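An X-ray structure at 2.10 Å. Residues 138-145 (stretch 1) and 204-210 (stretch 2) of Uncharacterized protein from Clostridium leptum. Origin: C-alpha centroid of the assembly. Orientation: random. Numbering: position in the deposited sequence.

Stretch 1, residues 138-145: KFLSDPLP
Stretch 2, residues 204-210: IWELVLK

Stretch 2 is helical throughout, continuing a helix begun earlier in the chain; stretch 1 is the last helical turn, 138-141, followed by an irregular tail that Asp142 opens at phi/psi -149/76. The backbones come nearest at Leu140 and Leu209, CA to CA 6.0 Å, and the contact buries 354 Å² in total.

Ile204 stays out of reach, so the interface starts with Trp205. Its CA-CB bond points sideways, but chi1 180° (t) and chi2 84° bring the indole to stretch 1. There Trp205 NE1 donates to the carbonyl O of Pro143 at 2.9 Å, nearly straight at 176°, with the acceptor at the ring edge, near its plane. This is the one hydrogen bond between the stretches, and tryptophan suits the place because it pairs a donor with a broad apolar surface. Phe139 (t, chi2 82°) turns its edge toward the indole face in an offset edge-to-face pair, the Phe139 and five-membered Trp205 ring centroids 5.3 Å apart and the planes at 83°. Pro143, phi/psi -84/-7, also sets its CB 3.9 Å from Trp205 CZ2, and Leu144 (m, t) brings CD2 equally near that CZ2.

Glu206 points away and Leu207 is out of reach, leaving the next contact to Val208, one turn after Trp205. Its CB points toward stretch 1, and with chi1 177° (t) Val208 CG1 lies 3.6 Å from Phe139 CE2; the compact valine fits beside the buried phenylalanine.

Leu209, also sideways at CB, uses chi1 180° (t) and chi2 64° (p) to place CD1 3.9 Å from Pro143 CB and 4.1 Å from Leu140 CD2. Leu140 (m, t) carries that CD2 to 3.3 Å from the Leu209 O, a close van der Waals contact of a side-chain methyl with a backbone carbonyl. Lys210 then points away, exposed, and takes no part.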

# COMPACT_ATOMS: atom_id res chain seq x y z
N LYS B 138 6.51 25.52 11.26
CA LYS B 138 6.50 26.90 10.81
C LYS B 138 5.15 27.20 10.12
O LYS B 138 4.52 28.21 10.39
CB LYS B 138 7.68 27.18 9.88
CG LYS B 138 7.74 28.61 9.34
CD LYS B 138 7.66 29.66 10.47
CE LYS B 138 7.97 31.07 9.98
NZ LYS B 138 7.07 31.47 8.86
N PHE B 139 4.71 26.30 9.25
CA PHE B 139 3.41 26.44 8.62
C PHE B 139 2.29 26.56 9.65
O PHE B 139 1.44 27.46 9.54
CB PHE B 139 3.14 25.31 7.63
CG PHE B 139 1.72 25.26 7.12
CD1 PHE B 139 1.30 26.08 6.09
CD2 PHE B 139 0.81 24.40 7.68
CE1 PHE B 139 -0.00 26.05 5.62
CE2 PHE B 139 -0.49 24.34 7.21
CZ PHE B 139 -0.90 25.18 6.18
N LEU B 140 2.28 25.67 10.65
CA LEU B 140 1.23 25.74 11.67
C LEU B 140 1.23 27.08 12.41
O LEU B 140 0.16 27.60 12.74
CB LEU B 140 1.34 24.63 12.70
CG LEU B 140 1.19 23.19 12.22
CD1 LEU B 140 1.46 22.26 13.40
CD2 LEU B 140 -0.17 22.93 11.59
N SER B 141 2.40 27.66 12.64
CA SER B 141 2.46 28.96 13.32
C SER B 141 2.08 30.11 12.38
O SER B 141 1.69 31.17 12.86
CB SER B 141 3.87 29.24 13.88
OG SER B 141 4.75 29.61 12.82
N ASP B 142 2.21 29.93 11.07
CA ASP B 142 1.92 31.00 10.12
C ASP B 142 1.39 30.43 8.80
O ASP B 142 2.12 30.34 7.79
CB ASP B 142 3.17 31.83 9.90
CG ASP B 142 2.91 33.09 9.08
OD1 ASP B 142 1.73 33.44 8.80
OD2 ASP B 142 3.90 33.74 8.70
N PRO B 143 0.12 30.01 8.80
CA PRO B 143 -0.35 29.23 7.66
C PRO B 143 -0.80 30.06 6.47
O PRO B 143 -1.09 29.49 5.42
CB PRO B 143 -1.51 28.43 8.24
CG PRO B 143 -2.01 29.25 9.37
CD PRO B 143 -0.83 30.01 9.91
N LEU B 144 -0.87 31.38 6.62
CA LEU B 144 -1.15 32.31 5.51
C LEU B 144 -0.07 33.41 5.49
O LEU B 144 -0.36 34.56 5.75
CB LEU B 144 -2.52 32.97 5.71
CG LEU B 144 -3.71 32.04 5.59
CD1 LEU B 144 -5.00 32.80 5.87
CD2 LEU B 144 -3.77 31.41 4.20
N PRO B 145 1.18 33.05 5.19
CA PRO B 145 2.24 34.07 5.36
C PRO B 145 2.13 35.16 4.29
O PRO B 145 1.56 34.92 3.23
CB PRO B 145 3.53 33.26 5.12
CG PRO B 145 3.10 32.19 4.17
CD PRO B 145 1.69 31.82 4.55
N ILE B 204 -6.90 20.96 0.89
CA ILE B 204 -5.50 20.57 1.03
C ILE B 204 -4.85 21.35 2.17
O ILE B 204 -4.17 20.78 3.05
CB ILE B 204 -4.76 20.79 -0.32
CG1 ILE B 204 -5.29 19.81 -1.38
CG2 ILE B 204 -3.28 20.59 -0.16
CD1 ILE B 204 -4.91 20.20 -2.80
N TRP B 205 -5.07 22.66 2.18
CA TRP B 205 -4.53 23.50 3.21
C TRP B 205 -5.04 23.11 4.58
O TRP B 205 -4.25 22.99 5.55
CB TRP B 205 -4.90 24.94 2.86
CG TRP B 205 -4.47 25.99 3.76
CD1 TRP B 205 -3.26 26.62 3.78
CD2 TRP B 205 -5.25 26.58 4.79
NE1 TRP B 205 -3.25 27.61 4.75
CE2 TRP B 205 -4.47 27.59 5.39
CE3 TRP B 205 -6.57 26.40 5.24
CZ2 TRP B 205 -4.97 28.41 6.40
CZ3 TRP B 205 -7.03 27.18 6.29
CH2 TRP B 205 -6.24 28.17 6.85
N GLU B 206 -6.36 22.92 4.69
CA GLU B 206 -6.97 22.61 5.96
C GLU B 206 -6.49 21.24 6.52
O GLU B 206 -6.31 21.09 7.73
CB GLU B 206 -8.50 22.59 5.85
CG GLU B 206 -9.20 22.41 7.19
CD GLU B 206 -10.68 22.18 7.03
OE1 GLU B 206 -10.98 21.10 6.49
OE2 GLU B 206 -11.55 23.06 7.40
N LEU B 207 -6.30 20.26 5.67
CA LEU B 207 -5.79 19.00 6.15
C LEU B 207 -4.41 19.13 6.76
O LEU B 207 -4.16 18.61 7.88
CB LEU B 207 -5.68 17.99 5.04
CG LEU B 207 -7.02 17.38 4.70
CD1 LEU B 207 -6.87 16.68 3.36
CD2 LEU B 207 -7.47 16.45 5.81
N VAL B 208 -3.53 19.87 6.10
CA VAL B 208 -2.19 20.03 6.65
C VAL B 208 -2.25 20.83 7.96
O VAL B 208 -1.47 20.60 8.90
CB VAL B 208 -1.24 20.67 5.63
CG1 VAL B 208 0.13 20.92 6.24
CG2 VAL B 208 -1.10 19.78 4.45
N LEU B 209 -3.19 21.77 8.04
CA LEU B 209 -3.25 22.63 9.20
C LEU B 209 -3.82 21.91 10.40
O LEU B 209 -3.39 22.15 11.52
CB LEU B 209 -4.15 23.83 8.89
CG LEU B 209 -4.37 24.86 9.97
CD1 LEU B 209 -3.08 25.56 10.32
CD2 LEU B 209 -5.42 25.88 9.51
N LYS B 210 -4.81 21.06 10.17
CA LYS B 210 -5.60 20.54 11.30
C LYS B 210 -5.36 19.09 11.60
O LYS B 210 -5.81 18.60 12.62
CB LYS B 210 -7.09 20.76 11.04
CG LYS B 210 -7.40 22.26 10.93
CD LYS B 210 -8.86 22.60 11.00
CE LYS B 210 -8.99 24.12 11.14
NZ LYS B 210 -10.37 24.63 11.01